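Local coordinates for putative endonuclease/exonuclease/phosphatase family protein (Bacteroides thetaiotaomicron, PDB 3MPR) that probably cleaves phosphodiester bonds in nucleic acids as a metal-dependent hydrolase of the endonuclease/exonuclease/phosphatase family, at residues Asn13-Ala17 and Trp28-Tyr32; Val39-Asp45 and Ala63-Tyr67; Ile70-Arg74 and Lys98-Trp102; Trp114-Arg120 and Asp144-Ala150; Arg207-Thr213 and Arg240-Leu244. All coordinates share one frame; numbering follows the deposited sequence.

Contact 5 is the most buried of the five; the other four are partly buried, contact 4 with the most exposed residues. Contacts 1 and 2 use the same helix, 28-41, near its start and at its end, and touch through Tyr-32 and Ala-63. Contacts 2 and 5 meet through Leu-244, packed on His-42 and Phe-44, and both reach the second subunit. Contacts 3 and 4 meet around Arg-74 and Arg-120. The chemistry of the five follows their place: contact 5 is parallel strand pairing at a sheet edge, contact 2 largely apolar with one short hydroxyl bond, contact 3 side chain to backbone between two sheets; among loops and helix starts, contact 1 rests on a guanidinium and contact 4 on two carboxylates.

Contact 1. Residues Asn13-Ala17 and Trp28-Tyr32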
# COMPACT_ATOMS: atom_id res chain seq x y z
N ASN A 13 2.95 8.55 13.18
CA ASN A 13 2.53 8.90 14.53
C ASN A 13 1.46 7.91 14.98
O ASN A 13 0.36 7.88 14.43
CB ASN A 13 1.98 10.33 14.55
CG ASN A 13 1.52 10.75 15.94
OD1 ASN A 13 1.04 9.93 16.71
ND2 ASN A 13 1.66 12.03 16.25
N LEU A 14 1.79 7.09 15.98
CA LEU A 14 0.95 5.95 16.36
C LEU A 14 -0.14 6.33 17.37
O LEU A 14 -0.99 5.50 17.71
CB LEU A 14 1.81 4.80 16.89
CG LEU A 14 2.93 4.31 15.95
CD1 LEU A 14 3.43 2.95 16.39
CD2 LEU A 14 2.45 4.25 14.51
N ARG A 15 -0.10 7.57 17.83
CA ARG A 15 -1.09 8.10 18.78
C ARG A 15 -0.95 7.50 20.19
O ARG A 15 -1.09 6.29 20.40
CB ARG A 15 -2.51 7.93 18.25
CG ARG A 15 -3.60 8.52 19.14
CD ARG A 15 -3.35 10.01 19.36
NE ARG A 15 -4.43 10.67 20.09
CZ ARG A 15 -4.29 11.86 20.68
NH1 ARG A 15 -3.12 12.49 20.61
NH2 ARG A 15 -5.30 12.41 21.33
N ASN A 16 -0.67 8.36 21.16
CA ASN A 16 -0.47 7.87 22.52
C ASN A 16 -1.73 7.15 23.03
O ASN A 16 -2.85 7.54 22.72
CB ASN A 16 -0.10 9.02 23.46
CG ASN A 16 -1.26 9.93 23.76
OD1 ASN A 16 -1.43 10.98 23.15
ND2 ASN A 16 -2.10 9.51 24.70
N ALA A 17 -1.52 6.09 23.80
CA ALA A 17 -2.63 5.34 24.36
C ALA A 17 -3.28 6.12 25.49
O ALA A 17 -2.63 6.48 26.47
CB ALA A 17 -2.17 3.98 24.83
N TRP A 28 -6.11 2.03 21.65
CA TRP A 28 -4.83 1.44 21.29
C TRP A 28 -4.93 -0.06 21.05
O TRP A 28 -4.43 -0.56 20.05
CB TRP A 28 -3.78 1.74 22.36
CG TRP A 28 -2.45 1.05 22.16
CD1 TRP A 28 -1.91 0.07 22.95
CD2 TRP A 28 -1.50 1.28 21.11
NE1 TRP A 28 -0.68 -0.32 22.46
CE2 TRP A 28 -0.41 0.42 21.33
CE3 TRP A 28 -1.47 2.14 20.01
CZ2 TRP A 28 0.70 0.38 20.48
CZ3 TRP A 28 -0.37 2.10 19.17
CH2 TRP A 28 0.70 1.23 19.41
N GLY A 29 -5.58 -0.78 21.97
CA GLY A 29 -5.60 -2.23 21.89
C GLY A 29 -6.26 -2.76 20.63
O GLY A 29 -5.87 -3.81 20.11
N GLN A 30 -7.24 -2.03 20.14
CA GLN A 30 -7.93 -2.38 18.90
C GLN A 30 -7.12 -1.96 17.66
O GLN A 30 -7.13 -2.65 16.64
CB GLN A 30 -9.31 -1.70 18.91
CG GLN A 30 -10.10 -1.80 17.63
CD GLN A 30 -11.51 -1.26 17.77
OE1 GLN A 30 -12.36 -1.90 18.39
NE2 GLN A 30 -11.77 -0.09 17.20
N ARG A 31 -6.40 -0.84 17.77
CA ARG A 31 -5.74 -0.21 16.62
C ARG A 31 -4.41 -0.83 16.27
O ARG A 31 -4.08 -1.01 15.10
CB ARG A 31 -5.44 1.27 16.91
CG ARG A 31 -6.64 2.15 17.09
CD ARG A 31 -6.25 3.62 17.06
NE ARG A 31 -5.51 4.10 18.23
CZ ARG A 31 -4.20 4.36 18.22
NH1 ARG A 31 -3.48 4.16 17.11
NH2 ARG A 31 -3.62 4.83 19.33
N TYR A 32 -3.59 -1.10 17.29
CA TYR A 32 -2.20 -1.42 17.04
C TYR A 32 -1.94 -2.71 16.25
O TYR A 32 -0.98 -2.78 15.49
CB TYR A 32 -1.34 -1.32 18.32
CG TYR A 32 -1.17 -2.59 19.14
CD1 TYR A 32 -0.34 -3.61 18.72
CD2 TYR A 32 -1.82 -2.72 20.37
CE1 TYR A 32 -0.18 -4.77 19.49
CE2 TYR A 32 -1.67 -3.86 21.13
CZ TYR A 32 -0.85 -4.88 20.69
OH TYR A 32 -0.71 -6.00 21.47
O HOH W 1 -5.00 6.22 21.66
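Arg-31 reaches out of helix 28-41 and grips two successive carbonyls of the loop after strand 5-13. Its two end nitrogens close on a single atom, Leu-14 O, which lies 2.9 Å from Arg-31 NH1 and 3.2 Å from Arg-31 NH2. Arg-31 NH2 is shared further, giving a second bond to Arg-15 O (3.1 Å). Both oxygens lie near the guanidinium plane, yet NH2 sits in the carbonyl plane of Leu-14 and above that of Arg-15. All three bonds are bent, with N-H...O angles from 136° to 149°. A water that accepts from Arg-31 NH2 at 3.0 Å donates to Asn-16 O and extends the grip to a third carbonyl.

Beside this fork, Arg-15 CB rests 3.5 Å from Arg-31 NH2, while the Arg-15 guanidinium leads off to salt bridges with Asp-21 and Glu-51. Trp-28 supplies the apolar part: its CB meets Ala-17 CB at 3.7 Å, and Trp-28 CZ3 lies 4.2 Å from Leu-14 CB.

Further out, Arg-31 is steadied by Pro-277 O on NH1 and Asp-26 O on NE. Tyr-32 CB lies over one face of the indole, toward its rim, and Asp-59 accepts from Trp-28 NE1. The loop is itself shaped by an Asx turn, Arg-15 N to Asn-13 OD1 at 2.9 Å, while Asn-13 ND2 bonds to Asp-178 and Glu-51. Glu-51 has been seen to bind magnesium in this protein, though no ion is bound here, so the helix start holds a loop bordering the metal site of a DNase I-like fold.

Contact 2. Residues Val39-Asp45 and Ala63-Tyr67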
# COMPACT_ATOMS: atom_id res chain seq x y z
N VAL A 39 2.76 -2.07 8.71
CA VAL A 39 4.22 -2.07 8.71
C VAL A 39 4.76 -3.29 7.97
O VAL A 39 5.70 -3.20 7.17
CB VAL A 39 4.77 -2.09 10.16
CG1 VAL A 39 6.28 -2.29 10.17
CG2 VAL A 39 4.39 -0.81 10.90
N GLN A 40 4.16 -4.44 8.23
CA GLN A 40 4.60 -5.67 7.61
C GLN A 40 4.23 -5.71 6.14
O GLN A 40 5.08 -5.96 5.29
CB GLN A 40 4.01 -6.87 8.36
CG GLN A 40 4.51 -6.97 9.79
CD GLN A 40 3.83 -8.07 10.58
OE1 GLN A 40 2.60 -8.20 10.55
NE2 GLN A 40 4.62 -8.88 11.26
N TYR A 41 2.96 -5.43 5.85
CA TYR A 41 2.48 -5.52 4.47
C TYR A 41 3.16 -4.51 3.55
O TYR A 41 3.46 -4.80 2.39
CB TYR A 41 0.97 -5.33 4.40
CG TYR A 41 0.44 -5.59 3.00
CD1 TYR A 41 0.23 -6.88 2.56
CD2 TYR A 41 0.21 -4.54 2.11
CE1 TYR A 41 -0.23 -7.14 1.29
CE2 TYR A 41 -0.24 -4.79 0.83
CZ TYR A 41 -0.46 -6.08 0.43
OH TYR A 41 -0.90 -6.34 -0.85
N HIS A 42 3.41 -3.31 4.08
CA HIS A 42 4.00 -2.24 3.29
C HIS A 42 5.53 -2.19 3.38
O HIS A 42 6.15 -1.25 2.91
CB HIS A 42 3.37 -0.89 3.64
CG HIS A 42 1.96 -0.75 3.14
ND1 HIS A 42 0.85 -0.88 3.95
CD2 HIS A 42 1.48 -0.51 1.89
CE1 HIS A 42 -0.24 -0.73 3.23
NE2 HIS A 42 0.11 -0.49 1.98
N ASP A 43 6.11 -3.23 3.97
CA ASP A 43 7.55 -3.45 3.94
C ASP A 43 8.38 -2.28 4.47
O ASP A 43 9.32 -1.84 3.80
CB ASP A 43 8.00 -3.78 2.52
CG ASP A 43 7.40 -5.08 1.99
OD1 ASP A 43 7.30 -6.05 2.77
OD2 ASP A 43 7.03 -5.12 0.80
N PHE A 44 8.05 -1.76 5.65
CA PHE A 44 8.90 -0.69 6.22
C PHE A 44 10.23 -1.31 6.69
O PHE A 44 10.24 -2.17 7.58
CB PHE A 44 8.23 -0.00 7.42
CG PHE A 44 6.92 0.70 7.13
CD1 PHE A 44 6.41 0.82 5.85
CD2 PHE A 44 6.21 1.27 8.19
CE1 PHE A 44 5.20 1.48 5.63
CE2 PHE A 44 5.00 1.94 7.98
CZ PHE A 44 4.50 2.05 6.68
N ASP A 45 11.35 -0.90 6.11
CA ASP A 45 12.65 -1.38 6.57
C ASP A 45 13.01 -0.72 7.90
O ASP A 45 13.56 -1.35 8.80
CB ASP A 45 13.75 -1.04 5.57
CG ASP A 45 13.62 -1.82 4.27
OD1 ASP A 45 13.00 -2.92 4.28
OD2 ASP A 45 14.13 -1.33 3.25
N ALA A 63 4.33 -7.41 18.27
CA ALA A 63 3.56 -7.58 17.04
C ALA A 63 4.43 -7.58 15.80
O ALA A 63 3.94 -7.85 14.70
CB ALA A 63 2.49 -6.50 16.92
N LEU A 64 5.72 -7.27 15.97
CA LEU A 64 6.63 -7.13 14.83
C LEU A 64 7.87 -8.00 14.96
O LEU A 64 8.96 -7.49 15.18
CB LEU A 64 7.03 -5.67 14.63
CG LEU A 64 5.93 -4.72 14.13
CD1 LEU A 64 6.46 -3.29 14.11
CD2 LEU A 64 5.44 -5.13 12.75
N PRO A 65 7.71 -9.32 14.81
CA PRO A 65 8.86 -10.23 14.86
C PRO A 65 9.89 -9.76 13.87
O PRO A 65 9.53 -9.45 12.73
CB PRO A 65 8.27 -11.56 14.39
CG PRO A 65 6.82 -11.48 14.75
CD PRO A 65 6.44 -10.04 14.58
N GLY A 66 11.14 -9.68 14.30
CA GLY A 66 12.21 -9.26 13.41
C GLY A 66 12.54 -7.78 13.48
O GLY A 66 13.49 -7.35 12.84
N TYR A 67 11.75 -7.01 14.23
CA TYR A 67 12.04 -5.59 14.44
C TYR A 67 12.57 -5.33 15.84
O TYR A 67 12.18 -5.99 16.79
CB TYR A 67 10.78 -4.74 14.24
CG TYR A 67 10.36 -4.57 12.79
CD1 TYR A 67 10.67 -3.40 12.09
CD2 TYR A 67 9.62 -5.55 12.13
CE1 TYR A 67 10.28 -3.25 10.74
CE2 TYR A 67 9.23 -5.40 10.81
CZ TYR A 67 9.56 -4.25 10.12
OH TYR A 67 9.17 -4.12 8.80
O HOH W 2 1.52 -8.35 13.08
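The Tyr-67 ring points its hydroxyl edge at Phe-44 O, which lies near the ring plane, and has Leu-64 CD1 on one face, 4.3 Å above the plane and offset toward the rim. Val-39 CG1 comes to it obliquely, 3.8 Å from Tyr-67 CZ. The second ring, Phe-44, carries Val-39 CA on one face and meets Phe-47 edge-to-face. A helix cap and a turn are joined here: a Schellman motif, with Asp-43 as its C-prime residue, ends helix 28-41, and a type II beta turn, Leu-64 to Tyr-67, leads from helix 54-63 into strand 67-70.

The hydroxyl bond is short, 2.5 Å from Tyr-67 OH to Phe-44 O, and is made in the carbonyl plane. Between the cap and the turn, Leu-64 CD2 fits against Gln-40 CG (3.6 Å) and Val-39 CG1 (3.9 Å). Val-39 reaches this packing because its CG1 is anti to the backbone N (chi1 172°). Phe-47 of strand 46-50 lies against both Val-39 and Leu-64, so the helix ends close over the sheet.

The helix end also faces the second subunit, where Arg-240 of that subunit forms a salt bridge with Asp-43 and its Tyr-206 OH bonds to Gln-40 OE1. The same Gln-40 OE1 accepts from a water at 2.8 Å, and that water donates its other bond to Ala-63 O, 3.0 Å from the water oxygen.

Contact 3. Residues Ile70-Arg74 and Lys98-Trp102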
# COMPACT_ATOMS: atom_id res chain seq x y z
N ILE A 70 14.81 1.74 18.98
CA ILE A 70 15.70 2.54 19.82
C ILE A 70 14.99 3.83 20.14
O ILE A 70 14.06 4.22 19.43
CB ILE A 70 17.02 2.85 19.11
CG1 ILE A 70 16.75 3.52 17.76
CG2 ILE A 70 17.84 1.57 18.91
CD1 ILE A 70 18.01 3.91 17.02
N GLY A 71 15.41 4.50 21.21
CA GLY A 71 14.84 5.79 21.56
C GLY A 71 14.30 5.78 22.98
O GLY A 71 13.61 4.85 23.37
N VAL A 72 14.61 6.83 23.75
CA VAL A 72 14.22 6.88 25.15
C VAL A 72 13.02 7.79 25.41
O VAL A 72 12.62 8.57 24.55
CB VAL A 72 15.38 7.32 26.06
CG1 VAL A 72 16.61 6.45 25.82
CG2 VAL A 72 15.70 8.80 25.82
N GLY A 73 12.45 7.68 26.61
CA GLY A 73 11.31 8.49 27.00
C GLY A 73 11.66 9.95 27.12
O GLY A 73 12.70 10.30 27.69
N ARG A 74 10.79 10.82 26.61
CA ARG A 74 11.11 12.25 26.57
C ARG A 74 11.00 12.96 27.92
O ARG A 74 11.50 14.06 28.06
CB ARG A 74 10.25 12.99 25.53
CG ARG A 74 8.79 13.23 25.95
CD ARG A 74 8.02 13.83 24.78
NE ARG A 74 6.63 14.16 25.10
CZ ARG A 74 5.77 14.65 24.21
NH1 ARG A 74 6.15 14.86 22.95
NH2 ARG A 74 4.53 14.92 24.57
N LYS A 98 23.85 5.04 18.55
CA LYS A 98 22.49 5.56 18.71
C LYS A 98 22.46 6.58 19.85
O LYS A 98 23.30 6.54 20.74
CB LYS A 98 21.52 4.44 19.03
CG LYS A 98 21.77 3.80 20.39
CD LYS A 98 20.66 2.79 20.71
CE LYS A 98 21.00 1.97 21.97
NZ LYS A 98 19.79 1.20 22.42
N GLY A 99 21.48 7.47 19.83
CA GLY A 99 21.38 8.48 20.88
C GLY A 99 20.07 9.23 20.87
O GLY A 99 19.16 8.92 20.10
N ASP A 100 19.98 10.24 21.73
CA ASP A 100 18.79 11.09 21.81
C ASP A 100 19.26 12.45 22.28
O ASP A 100 20.21 12.55 23.05
CB ASP A 100 17.79 10.55 22.85
CG ASP A 100 17.60 9.04 22.75
OD1 ASP A 100 18.44 8.31 23.30
OD2 ASP A 100 16.60 8.60 22.12
N PHE A 101 18.59 13.49 21.82
CA PHE A 101 18.81 14.84 22.34
C PHE A 101 17.47 15.57 22.43
O PHE A 101 16.57 15.33 21.61
CB PHE A 101 19.84 15.61 21.49
CG PHE A 101 19.49 15.73 20.01
CD1 PHE A 101 19.88 14.76 19.11
CD2 PHE A 101 18.82 16.85 19.54
CE1 PHE A 101 19.57 14.88 17.76
CE2 PHE A 101 18.50 16.98 18.19
CZ PHE A 101 18.88 15.99 17.30
N TRP A 102 17.33 16.43 23.43
CA TRP A 102 16.12 17.23 23.57
C TRP A 102 16.20 18.47 22.70
O TRP A 102 17.28 18.99 22.45
CB TRP A 102 15.85 17.58 25.04
CG TRP A 102 15.27 16.41 25.77
CD1 TRP A 102 13.95 16.18 26.03
CD2 TRP A 102 15.98 15.27 26.27
NE1 TRP A 102 13.80 14.98 26.67
CE2 TRP A 102 15.03 14.40 26.83
CE3 TRP A 102 17.33 14.90 26.30
CZ2 TRP A 102 15.38 13.18 27.42
CZ3 TRP A 102 17.68 13.69 26.89
CH2 TRP A 102 16.71 12.85 27.44
O HOH W 3 17.42 3.54 22.98
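Asp-100 and Trp-102, on the edge strand 93-102 of one sheet, each bond a backbone group of residues 70-74, which leave the edge strand 67-70 of the other sheet. The two segments run only 12° apart, but what joins them is side chain to main chain. Val-72 N donates to Asp-100 OD2 over 3.1 Å (N-H...O 158°), approaching from above the carboxylate plane. Ser-123 OG also bonds to that oxygen. At the far end, Trp-102 NE1 meets Arg-74 O at 2.8 Å in a nearly straight bond of 162°. The carbonyl oxygen lies close to the indole plane, while the nitrogen is tilted from the carbonyl plane.

A water adds a looser link, accepting from Gly-71 N at 2.8 Å and, weakly, from Lys-98 NZ.

Van der Waals contact fills the intervals. The extended chain of Lys-98 crosses Ile-70, with Lys-98 CD 3.6 Å from Ile-70 CG2. Both methyls of Val-72 lie against the Asp-100 carboxylate: Val-72 CG2 lies 3.6 Å from Asp-100 CG, and Val-72 CG1 equally close to Asp-100 OD1. Ile-121 of the neighbouring strand packs on Val-72, Asp-100 and Arg-74.

Arg-74 sends its guanidinium the other way, where its NH1 lies close to NH1 of Arg-120; its side chain is about 6 Å from that of Glu-51, which binds magnesium in this protein, though none is bound here. The chemistry implies a directional tie between the two sheets: one carboxylate and one indole N-H probably fix the course of a loop that runs near the metal-binding Glu-51, with Val-72 packed between them.

Contact 4. Residues Trp114-Arg120 and Asp144-Ala150; sequences WDAVLPR and DHIGKKA
Asp-144 is met by Val-117, Leu-118 and Arg-120 of the loop opposite, and six N-H donors share its two oxygens. OD1 takes Val-117 N at 3.1 Å and, within its own segment, Ile-146 N and Gly-147 N (Gly-147 N to Asp-144 OD1 2.8 Å). OD2 takes Leu-118 N and a side-on salt bridge in which Arg-120 NE and Arg-120 NH2 each stand 3.0 Å from Asp-144 OD2. The guanidinium and carboxylate planes are turned 76° apart. With CG anti to its N (chi1 -168°), Asp-144 swings the carboxylate between the loop and its own turn.

His-145 follows, its CE1 3.5 Å from Val-117 CG2, and Ile-146 CB lies 3.7 Å from Val-117 CG1, so the valine wedges against both. Gly-147, at the N-cap position, brings its CA to 3.0 Å from Asp-115 OD1, too near for a side chain on that side. Asp-115 then binds the first turn of the helix: Lys-149 N reaches OD2, and Ala-150 N reaches Asp-115 OD1 at 2.8 Å, both from the syn side. Lys-148 N is linked to OD2 through a water. Ala-150 CA and CB finish the contact against the Trp-114 ring.

An Asx motif at Asp-144 and a carboxylate at amides of the first turn of helix 148-164, probably favoured by the helix dipole, thus tie loop 114-120 to residues 144-147 and the helix start in this DNase I-like fold.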
# COMPACT_ATOMS: atom_id res chain seq x y z
N TRP A 114 13.24 26.91 24.38
CA TRP A 114 12.74 28.22 23.98
C TRP A 114 11.30 28.44 24.47
O TRP A 114 11.06 28.43 25.67
CB TRP A 114 12.90 28.40 22.46
CG TRP A 114 14.33 28.16 22.02
CD1 TRP A 114 15.35 29.07 22.01
CD2 TRP A 114 14.90 26.92 21.57
NE1 TRP A 114 16.51 28.49 21.56
CE2 TRP A 114 16.27 27.16 21.29
CE3 TRP A 114 14.40 25.63 21.38
CZ2 TRP A 114 17.13 26.17 20.84
CZ3 TRP A 114 15.25 24.64 20.91
CH2 TRP A 114 16.60 24.91 20.65
N ASP A 115 10.36 28.61 23.55
CA ASP A 115 8.97 28.92 23.92
C ASP A 115 8.01 27.72 23.89
O ASP A 115 6.78 27.88 23.86
CB ASP A 115 8.44 30.06 23.03
CG ASP A 115 8.42 29.70 21.55
OD1 ASP A 115 8.96 28.64 21.18
OD2 ASP A 115 7.87 30.48 20.75
N ALA A 116 8.56 26.51 23.93
CA ALA A 116 7.74 25.30 23.87
C ALA A 116 7.04 25.03 25.21
O ALA A 116 7.50 25.50 26.25
CB ALA A 116 8.59 24.11 23.45
N VAL A 117 5.94 24.28 25.18
CA VAL A 117 5.22 23.96 26.42
C VAL A 117 5.56 22.58 26.98
O VAL A 117 5.42 22.34 28.18
CB VAL A 117 3.69 24.06 26.24
CG1 VAL A 117 3.30 25.50 25.91
CG2 VAL A 117 3.22 23.12 25.14
N LEU A 118 6.00 21.66 26.12
CA LEU A 118 6.41 20.34 26.57
C LEU A 118 7.84 20.02 26.14
O LEU A 118 8.32 20.54 25.13
CB LEU A 118 5.45 19.27 26.02
CG LEU A 118 4.19 18.93 26.82
CD1 LEU A 118 3.52 20.16 27.38
CD2 LEU A 118 3.21 18.14 25.96
N PRO A 119 8.54 19.18 26.92
CA PRO A 119 9.84 18.71 26.42
C PRO A 119 9.63 17.88 25.17
O PRO A 119 8.61 17.20 25.04
CB PRO A 119 10.36 17.82 27.55
CG PRO A 119 9.10 17.36 28.27
CD PRO A 119 8.18 18.55 28.20
N ARG A 120 10.58 17.94 24.25
CA ARG A 120 10.45 17.27 22.96
C ARG A 120 11.78 16.62 22.66
O ARG A 120 12.83 17.22 22.86
CB ARG A 120 10.09 18.28 21.87
CG ARG A 120 8.84 19.09 22.16
CD ARG A 120 7.58 18.24 22.05
NE ARG A 120 6.37 19.03 22.29
CZ ARG A 120 5.14 18.64 21.96
NH1 ARG A 120 4.94 17.46 21.39
NH2 ARG A 120 4.10 19.43 22.21
N ASP A 144 7.06 20.73 19.05
CA ASP A 144 6.11 21.31 20.00
C ASP A 144 5.00 22.02 19.22
O ASP A 144 5.25 22.60 18.16
CB ASP A 144 6.80 22.29 20.95
CG ASP A 144 5.91 22.69 22.11
OD1 ASP A 144 5.43 23.84 22.13
OD2 ASP A 144 5.68 21.85 22.98
N HIS A 145 3.77 21.99 19.74
CA HIS A 145 2.65 22.58 19.00
C HIS A 145 2.47 24.07 19.27
O HIS A 145 1.87 24.77 18.46
CB HIS A 145 1.35 21.83 19.30
CG HIS A 145 1.00 21.79 20.76
ND1 HIS A 145 1.83 21.25 21.71
CD2 HIS A 145 -0.09 22.24 21.42
CE1 HIS A 145 1.27 21.35 22.90
NE2 HIS A 145 0.09 21.94 22.75
N ILE A 146 3.00 24.55 20.39
CA ILE A 146 2.85 25.95 20.80
C ILE A 146 4.06 26.82 20.45
O ILE A 146 3.90 27.93 19.96
CB ILE A 146 2.63 26.07 22.32
CG1 ILE A 146 1.36 25.34 22.77
CG2 ILE A 146 2.60 27.55 22.74
CD1 ILE A 146 0.11 25.71 21.99
N GLY A 147 5.26 26.30 20.71
CA GLY A 147 6.47 27.09 20.56
C GLY A 147 6.97 27.26 19.14
O GLY A 147 7.67 26.40 18.62
N LYS A 148 6.61 28.38 18.51
CA LYS A 148 7.05 28.65 17.15
C LYS A 148 8.56 28.85 17.11
O LYS A 148 9.26 28.29 16.26
CB LYS A 148 6.34 29.89 16.61
CG LYS A 148 6.69 30.25 15.17
CD LYS A 148 5.96 31.51 14.74
CE LYS A 148 5.96 31.68 13.24
NZ LYS A 148 7.32 31.52 12.66
N LYS A 149 9.09 29.65 18.03
CA LYS A 149 10.53 29.86 18.06
C LYS A 149 11.22 28.51 18.28
O LYS A 149 12.24 28.22 17.66
CB LYS A 149 10.93 30.84 19.17
CG LYS A 149 12.43 31.04 19.24
CD LYS A 149 12.82 32.18 20.18
CE LYS A 149 14.29 32.54 20.00
NZ LYS A 149 14.83 33.19 21.22
N ALA A 150 10.65 27.70 19.16
CA ALA A 150 11.23 26.38 19.44
C ALA A 150 11.29 25.50 18.19
O ALA A 150 12.29 24.82 17.96
CB ALA A 150 10.46 25.69 20.54
O HOH W 4 5.62 30.99 19.73

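Contact 5. Residues Arg207-Thr213 and Arg240-Leu244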
# COMPACT_ATOMS: atom_id res chain seq x y z
N ARG A 207 4.64 10.33 -6.98
CA ARG A 207 3.88 10.78 -5.83
C ARG A 207 2.48 10.17 -5.78
O ARG A 207 1.71 10.29 -6.74
CB ARG A 207 3.79 12.31 -5.82
CG ARG A 207 3.04 12.91 -4.62
CD ARG A 207 2.77 14.40 -4.83
NE ARG A 207 3.99 15.19 -4.86
CZ ARG A 207 4.13 16.34 -5.51
NH1 ARG A 207 3.13 16.85 -6.22
NH2 ARG A 207 5.29 16.98 -5.47
N TYR A 208 2.18 9.50 -4.67
CA TYR A 208 0.87 8.91 -4.41
C TYR A 208 0.33 9.56 -3.14
O TYR A 208 0.70 9.19 -2.03
CB TYR A 208 1.01 7.39 -4.21
CG TYR A 208 -0.29 6.66 -3.98
CD1 TYR A 208 -1.38 6.87 -4.82
CD2 TYR A 208 -0.44 5.76 -2.93
CE1 TYR A 208 -2.57 6.21 -4.61
CE2 TYR A 208 -1.63 5.09 -2.72
CZ TYR A 208 -2.69 5.32 -3.58
OH TYR A 208 -3.87 4.66 -3.39
N ALA A 209 -0.54 10.55 -3.30
CA ALA A 209 -0.94 11.38 -2.17
C ALA A 209 -2.42 11.71 -2.24
O ALA A 209 -2.78 12.78 -2.71
CB ALA A 209 -0.11 12.66 -2.14
N LEU A 210 -3.25 10.79 -1.77
CA LEU A 210 -4.69 10.94 -1.84
C LEU A 210 -5.19 11.74 -0.66
O LEU A 210 -6.38 12.02 -0.56
CB LEU A 210 -5.38 9.58 -1.86
CG LEU A 210 -4.95 8.70 -3.04
CD1 LEU A 210 -5.62 7.34 -2.92
CD2 LEU A 210 -5.31 9.36 -4.34
N ASN A 211 -4.27 12.10 0.23
CA ASN A 211 -4.62 12.89 1.40
C ASN A 211 -3.35 13.51 1.98
O ASN A 211 -2.23 13.13 1.60
CB ASN A 211 -5.30 12.01 2.45
CG ASN A 211 -6.45 12.71 3.15
OD1 ASN A 211 -6.32 13.86 3.56
ND2 ASN A 211 -7.59 12.02 3.28
N GLY A 212 -3.53 14.46 2.89
CA GLY A 212 -2.46 14.94 3.74
C GLY A 212 -2.23 13.94 4.86
O GLY A 212 -2.72 12.82 4.79
N THR A 213 -1.52 14.34 5.91
CA THR A 213 -1.06 13.34 6.86
C THR A 213 -1.82 13.26 8.18
O THR A 213 -1.79 12.23 8.84
CB THR A 213 0.45 13.47 7.13
OG1 THR A 213 0.71 14.69 7.83
CG2 THR A 213 1.21 13.45 5.80
N ARG A 240 9.88 7.25 -4.58
CA ARG A 240 8.42 7.23 -4.46
C ARG A 240 7.96 7.67 -3.08
O ARG A 240 8.62 7.38 -2.08
CB ARG A 240 7.88 5.84 -4.80
CG ARG A 240 6.35 5.73 -4.92
CD ARG A 240 5.95 4.53 -5.81
NE ARG A 240 6.37 3.25 -5.24
CZ ARG A 240 6.12 2.06 -5.78
NH1 ARG A 240 5.45 1.97 -6.93
NH2 ARG A 240 6.56 0.96 -5.17
N TYR A 241 6.84 8.37 -3.05
CA TYR A 241 6.24 8.87 -1.82
C TYR A 241 4.80 8.39 -1.84
O TYR A 241 4.11 8.48 -2.87
CB TYR A 241 6.30 10.40 -1.81
CG TYR A 241 5.46 11.11 -0.76
CD1 TYR A 241 4.08 11.26 -0.93
CD2 TYR A 241 6.04 11.66 0.38
CE1 TYR A 241 3.30 11.92 0.01
CE2 TYR A 241 5.27 12.34 1.33
CZ TYR A 241 3.91 12.47 1.14
OH TYR A 241 3.13 13.13 2.07
N GLY A 242 4.33 7.86 -0.72
CA GLY A 242 2.94 7.47 -0.59
C GLY A 242 2.39 7.80 0.78
O GLY A 242 3.08 7.69 1.79
N VAL A 243 1.14 8.24 0.81
CA VAL A 243 0.37 8.30 2.05
C VAL A 243 -0.58 7.11 2.05
O VAL A 243 -1.37 6.93 1.11
CB VAL A 243 -0.43 9.61 2.13
CG1 VAL A 243 -1.32 9.61 3.34
CG2 VAL A 243 0.53 10.80 2.18
N LEU A 244 -0.51 6.28 3.09
CA LEU A 244 -1.28 5.05 3.12
C LEU A 244 -2.59 5.28 3.89
O LEU A 244 -2.58 5.51 5.10
CB LEU A 244 -0.45 3.92 3.74
CG LEU A 244 0.97 3.86 3.12
CD1 LEU A 244 1.81 2.74 3.74
CD2 LEU A 244 0.90 3.69 1.61
O HOH W 5 -2.24 8.04 -1.13
O HOH W 6 0.43 14.20 1.49
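Tyr-208 O is gripped by several groups: Val-243 N donates to it over 3.0 Å, nearly along the C=O axis, Gly-242 CA makes a C-H...O contact at 3.2 Å, and a water adds a weak third bond. This is parallel strand pairing, in which Tyr-208 pairs with Gly-242 and bonds its flanking residues, its own N reaching Tyr-241 O at 2.8 Å. Strand 206-208 is one of the two outermost strands, within the chain, of the seven-stranded sheet.

The same water donates to Val-243 O at 2.6 Å and sits over the centre of one face of the Tyr-208 ring. In the second subunit, Tyr-41 stacks with that ring and Asp-246 accepts from its hydroxyl.

Arg-207 and Tyr-241 share the other face of the sheet, Arg-207 CG lying 4.2 Å from Tyr-241 CD1. The Arg-207 guanidinium bonds to Tyr-201 O and makes a cation-pi contact with the Tyr-201 ring, which meets Tyr-241 edge-to-face. Beyond the strand the chain curls round Val-243, whose CG1 lies 3.8 Å from Gly-212 O, a buried oxygen with no polar partner in the model. Last, a water bridges the curl to the sheet, 2.9 Å from Asn-211 O and 3.0 Å from Tyr-241 OH.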